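Local coordinates for GTPase activator-like protein (PDB 5HIU), which is the N-terminal part of a TSC2 homologue, an all-helical piece of a longer protein that probably acts as a GTPase activator, at residues 144-158 / 213-226. Numbering follows the deposited sequence.
Sequences TLWLNQAYRAARDAR and MLLKICMLTSVEDD
Tyr151 has CG anti to its backbone N (chi1 176°), which lays the ring against Ile217. Arg158 turns CG beside its own backbone N (chi1 -63°) and then runs extended to NE, which brings its guanidinium to Asp226. In this alpha-solenoid of the TSC2 N-terminus, segments 144-158 and 213-219 run nearly parallel, 16° apart. Tyr151 packs on helix 204-219, while Arg158 reaches the turn after it and the start of helix 224-240. Helix 179-198 touches Leu147 of helix 139-163 and Asp226 of helix 224-240.

At the start of the contact, Met213 CG lies against Leu147 CB at 3.7 Å. Further along, Ile217 CG1 sits over one face of the Tyr151 ring, a CH-pi contact 3.9 Å from the centroid. Tyr151 OH is modelled 2.4 Å from Leu220 O, too short to be trusted in detail.

The Arg158 guanidinium is sandwiched between Val223 CG2 on one face and Ala154 CB of its own helix on the other. Its NE forms a salt bridge with Asp181, so two carboxylates probably help fix its rotation. Asp226 OD2 accepts three bonds: from Arg158 NH1 at 2.6 Å, from Arg158 NH2 at 3.0 Å through the syn lone pair, and from Thr221 OG1 at 2.6 Å through the anti lone pair.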
loop_
_atom_site.group_PDB
_atom_site.type_symbol
_atom_site.label_atom_id
_atom_site.label_comp_id
_atom_site.label_asym_id
_atom_site.label_seq_id
_atom_site.Cartn_x
_atom_site.Cartn_y
_atom_site.Cartn_z
ATOM N N THR A 144 8.560 -10.759 -5.962
ATOM C CA THR A 144 7.275 -11.232 -5.505
ATOM C C THR A 144 7.445 -12.485 -4.676
ATOM O O THR A 144 6.772 -12.674 -3.675
ATOM C CB THR A 144 6.355 -11.501 -6.697
ATOM O OG1 THR A 144 6.132 -10.260 -7.387
ATOM C CG2 THR A 144 5.021 -12.119 -6.237
ATOM N N LEU A 145 8.350 -13.346 -5.094
ATOM C CA LEU A 145 8.610 -14.570 -4.357
ATOM C C LEU A 145 9.129 -14.210 -2.964
ATOM O O LEU A 145 8.572 -14.592 -1.938
ATOM C CB LEU A 145 9.623 -15.396 -5.129
ATOM C CG LEU A 145 10.048 -16.751 -4.573
ATOM C CD1 LEU A 145 8.891 -17.486 -3.908
ATOM C CD2 LEU A 145 10.663 -17.559 -5.717
ATOM N N TRP A 146 10.179 -13.414 -2.951
ATOM C CA TRP A 146 10.798 -12.975 -1.720
ATOM C C TRP A 146 9.857 -12.239 -0.754
ATOM O O TRP A 146 10.054 -12.295 0.455
ATOM C CB TRP A 146 11.978 -12.074 -2.085
ATOM C CG TRP A 146 13.179 -12.822 -2.512
ATOM C CD1 TRP A 146 13.284 -14.161 -2.755
ATOM C CD2 TRP A 146 14.463 -12.271 -2.740
ATOM N NE1 TRP A 146 14.567 -14.467 -3.117
ATOM C CE2 TRP A 146 15.309 -13.323 -3.109
ATOM C CE3 TRP A 146 14.982 -10.985 -2.656
ATOM C CZ2 TRP A 146 16.634 -13.130 -3.410
ATOM C CZ3 TRP A 146 16.298 -10.792 -2.959
ATOM C CH2 TRP A 146 17.120 -11.863 -3.321
ATOM N N LEU A 147 8.862 -11.534 -1.284
ATOM C CA LEU A 147 7.894 -10.852 -0.444
ATOM C C LEU A 147 7.148 -11.860 0.389
ATOM O O LEU A 147 6.951 -11.669 1.589
ATOM C CB LEU A 147 6.859 -10.100 -1.280
ATOM C CG LEU A 147 7.022 -8.603 -1.435
ATOM C CD1 LEU A 147 5.882 -8.107 -2.313
ATOM C CD2 LEU A 147 7.004 -7.909 -0.093
ATOM N N ASN A 148 6.691 -12.917 -0.280
ATOM C CA ASN A 148 5.957 -13.970 0.386
ATOM C C ASN A 148 6.859 -14.527 1.483
ATOM O O ASN A 148 6.504 -14.503 2.653
ATOM C CB ASN A 148 5.559 -15.036 -0.624
ATOM C CG ASN A 148 4.600 -16.079 -0.060
ATOM O OD1 ASN A 148 3.683 -15.781 0.698
ATOM N ND2 ASN A 148 4.795 -17.308 -0.464
ATOM N N GLN A 149 8.051 -14.971 1.104
ATOM C CA GLN A 149 9.004 -15.486 2.066
ATOM C C GLN A 149 9.168 -14.493 3.187
ATOM O O GLN A 149 9.001 -14.852 4.361
ATOM C CB GLN A 149 10.371 -15.706 1.430
ATOM C CG GLN A 149 10.536 -17.005 0.657
ATOM C CD GLN A 149 11.981 -17.239 0.217
ATOM O OE1 GLN A 149 12.946 -16.716 0.824
ATOM N NE2 GLN A 149 12.144 -18.023 -0.848
ATOM N N ALA A 150 9.481 -13.243 2.837
ATOM C CA ALA A 150 9.943 -12.291 3.851
ATOM C C ALA A 150 8.836 -11.975 4.830
ATOM O O ALA A 150 9.031 -11.977 6.048
ATOM C CB ALA A 150 10.471 -11.017 3.228
ATOM N N TYR A 151 7.656 -11.727 4.297
ATOM C CA TYR A 151 6.528 -11.492 5.154
ATOM C C TYR A 151 6.263 -12.705 6.070
ATOM O O TYR A 151 6.233 -12.552 7.291
ATOM C CB TYR A 151 5.283 -11.140 4.355
ATOM C CG TYR A 151 4.135 -11.017 5.291
ATOM C CD1 TYR A 151 4.098 -9.981 6.207
ATOM C CD2 TYR A 151 3.129 -11.971 5.320
ATOM C CE1 TYR A 151 3.062 -9.854 7.093
ATOM C CE2 TYR A 151 2.079 -11.859 6.211
ATOM C CZ TYR A 151 2.051 -10.795 7.092
ATOM O OH TYR A 151 1.028 -10.685 7.996
ATOM N N ARG A 152 6.103 -13.892 5.481
ATOM C CA ARG A 152 5.902 -15.138 6.254
ATOM C C ARG A 152 6.847 -15.221 7.455
ATOM O O ARG A 152 6.414 -15.505 8.572
ATOM C CB ARG A 152 6.089 -16.373 5.367
ATOM C CG ARG A 152 5.532 -17.660 5.964
ATOM C CD ARG A 152 5.155 -18.679 4.894
ATOM N NE ARG A 152 4.138 -18.147 3.974
ATOM C CZ ARG A 152 2.862 -18.537 3.896
ATOM N NH1 ARG A 152 2.383 -19.507 4.668
ATOM N NH2 ARG A 152 2.051 -17.954 3.010
ATOM N N ALA A 153 8.126 -14.933 7.223
ATOM C CA ALA A 153 9.133 -15.010 8.278
ATOM C C ALA A 153 9.018 -13.888 9.303
ATOM O O ALA A 153 9.461 -14.033 10.439
ATOM C CB ALA A 153 10.531 -15.030 7.686
ATOM N N ALA A 154 8.444 -12.757 8.926
ATOM C CA ALA A 154 8.264 -11.698 9.913
ATOM C C ALA A 154 7.088 -12.024 10.791
ATOM O O ALA A 154 7.145 -11.820 11.992
ATOM C CB ALA A 154 8.073 -10.348 9.250
ATOM N N ARG A 155 6.031 -12.558 10.192
ATOM C CA ARG A 155 4.808 -12.803 10.931
ATOM C C ARG A 155 5.062 -13.844 11.997
ATOM O O ARG A 155 4.558 -13.741 13.124
ATOM C CB ARG A 155 3.667 -13.245 10.008
ATOM C CG ARG A 155 3.433 -14.742 9.914
ATOM C CD ARG A 155 2.182 -14.990 9.111
ATOM N NE ARG A 155 2.048 -16.376 8.687
ATOM C CZ ARG A 155 1.195 -16.795 7.752
ATOM N NH1 ARG A 155 0.395 -15.935 7.118
ATOM N NH2 ARG A 155 1.145 -18.085 7.445
ATOM N N ASP A 156 5.840 -14.849 11.626
ATOM C CA ASP A 156 6.153 -15.922 12.540
ATOM C C ASP A 156 6.951 -15.361 13.718
ATOM O O ASP A 156 6.530 -15.514 14.869
ATOM C CB ASP A 156 6.884 -17.052 11.808
ATOM C CG ASP A 156 6.002 -17.747 10.751
ATOM O OD1 ASP A 156 4.807 -17.400 10.608
ATOM O OD2 ASP A 156 6.511 -18.645 10.052
ATOM N N ALA A 157 8.054 -14.665 13.445
ATOM C CA ALA A 157 8.850 -14.016 14.502
ATOM C C ALA A 157 7.977 -13.241 15.473
ATOM O O ALA A 157 8.143 -13.340 16.690
ATOM C CB ALA A 157 9.879 -13.078 13.900
ATOM N N ARG A 158 7.041 -12.481 14.914
ATOM C CA ARG A 158 6.109 -11.666 15.683
ATOM C C ARG A 158 5.085 -12.500 16.473
ATOM O O ARG A 158 4.605 -12.055 17.514
ATOM C CB ARG A 158 5.357 -10.731 14.741
ATOM C CG ARG A 158 6.204 -9.709 13.996
ATOM C CD ARG A 158 5.534 -9.288 12.682
ATOM N NE ARG A 158 6.336 -8.304 11.956
ATOM C CZ ARG A 158 5.985 -7.692 10.820
ATOM N NH1 ARG A 158 4.822 -7.934 10.230
ATOM N NH2 ARG A 158 6.818 -6.820 10.265
ATOM N N MET A 213 -0.058 -9.760 -3.485
ATOM C CA MET A 213 0.820 -10.007 -2.358
ATOM C C MET A 213 0.808 -8.826 -1.367
ATOM O O MET A 213 0.744 -9.033 -0.147
ATOM C CB MET A 213 2.231 -10.256 -2.897
ATOM C CG MET A 213 3.250 -10.787 -1.913
ATOM S SD MET A 213 2.796 -12.401 -1.287
ATOM C CE MET A 213 2.230 -12.005 0.374
ATOM N N LEU A 214 0.837 -7.595 -1.890
ATOM C CA LEU A 214 0.847 -6.411 -1.034
ATOM C C LEU A 214 -0.460 -6.230 -0.284
ATOM O O LEU A 214 -0.475 -5.743 0.851
ATOM C CB LEU A 214 1.049 -5.160 -1.845
ATOM C CG LEU A 214 2.304 -5.119 -2.672
ATOM C CD1 LEU A 214 2.020 -4.176 -3.813
ATOM C CD2 LEU A 214 3.500 -4.695 -1.837
ATOM N N LEU A 215 -1.557 -6.595 -0.930
ATOM C CA LEU A 215 -2.843 -6.380 -0.321
ATOM C C LEU A 215 -3.067 -7.391 0.781
ATOM O O LEU A 215 -3.622 -7.051 1.822
ATOM C CB LEU A 215 -3.944 -6.447 -1.358
ATOM C CG LEU A 215 -3.832 -5.384 -2.434
ATOM C CD1 LEU A 215 -5.034 -5.500 -3.348
ATOM C CD2 LEU A 215 -3.705 -3.965 -1.885
ATOM N N LYS A 216 -2.638 -8.625 0.550
ATOM C CA LYS A 216 -2.640 -9.656 1.596
ATOM C C LYS A 216 -1.990 -9.045 2.844
ATOM O O LYS A 216 -2.612 -8.888 3.903
ATOM C CB LYS A 216 -1.840 -10.870 1.111
ATOM C CG LYS A 216 -2.194 -12.211 1.728
ATOM C CD LYS A 216 -1.470 -13.347 0.998
ATOM C CE LYS A 216 -2.420 -14.497 0.695
ATOM N NZ LYS A 216 -1.728 -15.718 0.190
ATOM N N ILE A 217 -0.743 -8.639 2.684
ATOM C CA ILE A 217 0.010 -8.064 3.779
ATOM C C ILE A 217 -0.723 -6.876 4.397
ATOM O O ILE A 217 -0.736 -6.716 5.611
ATOM C CB ILE A 217 1.410 -7.676 3.313
ATOM C CG1 ILE A 217 2.186 -8.953 2.961
ATOM C CG2 ILE A 217 2.149 -6.889 4.377
ATOM C CD1 ILE A 217 3.396 -8.692 2.093
ATOM N N CYS A 218 -1.357 -6.061 3.569
ATOM C CA CYS A 218 -2.154 -4.954 4.060
ATOM C C CYS A 218 -3.253 -5.402 5.013
ATOM O O CYS A 218 -3.422 -4.849 6.093
ATOM C CB CYS A 218 -2.774 -4.196 2.900
ATOM S SG CYS A 218 -1.644 -3.013 2.130
ATOM N N MET A 219 -3.990 -6.432 4.637
ATOM C CA MET A 219 -5.130 -6.837 5.431
ATOM C C MET A 219 -4.774 -7.739 6.582
ATOM O O MET A 219 -5.650 -8.126 7.338
ATOM C CB MET A 219 -6.183 -7.486 4.536
ATOM C CG MET A 219 -6.739 -6.524 3.497
ATOM S SD MET A 219 -7.242 -4.927 4.197
ATOM C CE MET A 219 -8.618 -5.527 5.178
ATOM N N LEU A 220 -3.515 -8.112 6.740
ATOM C CA LEU A 220 -3.163 -8.910 7.905
ATOM C C LEU A 220 -1.747 -8.655 8.227
ATOM O O LEU A 220 -0.874 -9.292 7.699
ATOM C CB LEU A 220 -3.444 -10.404 7.689
ATOM C CG LEU A 220 -2.898 -11.144 6.463
ATOM C CD1 LEU A 220 -1.573 -11.830 6.744
ATOM C CD2 LEU A 220 -3.892 -12.197 6.018
ATOM N N THR A 221 -1.501 -7.652 9.040
ATOM C CA THR A 221 -0.154 -7.398 9.504
ATOM C C THR A 221 -0.272 -6.635 10.787
ATOM O O THR A 221 -1.085 -5.719 10.909
ATOM C CB THR A 221 0.687 -6.624 8.476
ATOM O OG1 THR A 221 1.998 -6.391 8.997
ATOM C CG2 THR A 221 0.055 -5.294 8.135
ATOM N N SER A 222 0.539 -7.028 11.755
ATOM C CA SER A 222 0.449 -6.469 13.087
ATOM C C SER A 222 1.215 -5.158 13.155
ATOM O O SER A 222 1.101 -4.440 14.144
ATOM C CB SER A 222 0.955 -7.492 14.116
ATOM O OG SER A 222 2.115 -8.186 13.681
ATOM N N VAL A 223 1.964 -4.837 12.089
ATOM C CA VAL A 223 2.913 -3.718 12.096
ATOM C C VAL A 223 2.591 -2.643 11.050
ATOM O O VAL A 223 2.668 -2.854 9.843
ATOM C CB VAL A 223 4.361 -4.205 11.892
ATOM C CG1 VAL A 223 5.338 -3.086 12.232
ATOM C CG2 VAL A 223 4.639 -5.429 12.757
ATOM N N GLU A 224 2.244 -1.477 11.559
ATOM C CA GLU A 224 1.875 -0.321 10.783
ATOM C C GLU A 224 2.900 0.015 9.697
ATOM O O GLU A 224 2.535 0.432 8.590
ATOM C CB GLU A 224 1.695 0.840 11.760
ATOM C CG GLU A 224 1.529 2.208 11.149
ATOM C CD GLU A 224 0.811 3.169 12.074
ATOM O OE1 GLU A 224 0.273 2.727 13.110
ATOM O OE2 GLU A 224 0.771 4.376 11.765
ATOM N N ASP A 225 4.178 -0.171 9.995
ATOM C CA ASP A 225 5.243 0.138 9.027
ATOM C C ASP A 225 5.120 -0.670 7.747
ATOM O O ASP A 225 5.365 -0.128 6.677
ATOM C CB ASP A 225 6.643 -0.049 9.633
ATOM C CG ASP A 225 7.109 1.162 10.430
ATOM O OD1 ASP A 225 6.577 2.292 10.250
ATOM O OD2 ASP A 225 8.016 0.977 11.270
ATOM N N ASP A 226 4.738 -1.949 7.863
ATOM C CA ASP A 226 4.360 -2.756 6.712
ATOM C C ASP A 226 3.250 -2.081 5.900
ATOM O O ASP A 226 3.268 -2.116 4.676
ATOM C CB ASP A 226 3.872 -4.141 7.147
ATOM C CG ASP A 226 4.945 -4.974 7.856
ATOM O OD1 ASP A 226 6.144 -4.656 7.727
ATOM O OD2 ASP A 226 4.572 -5.967 8.535
#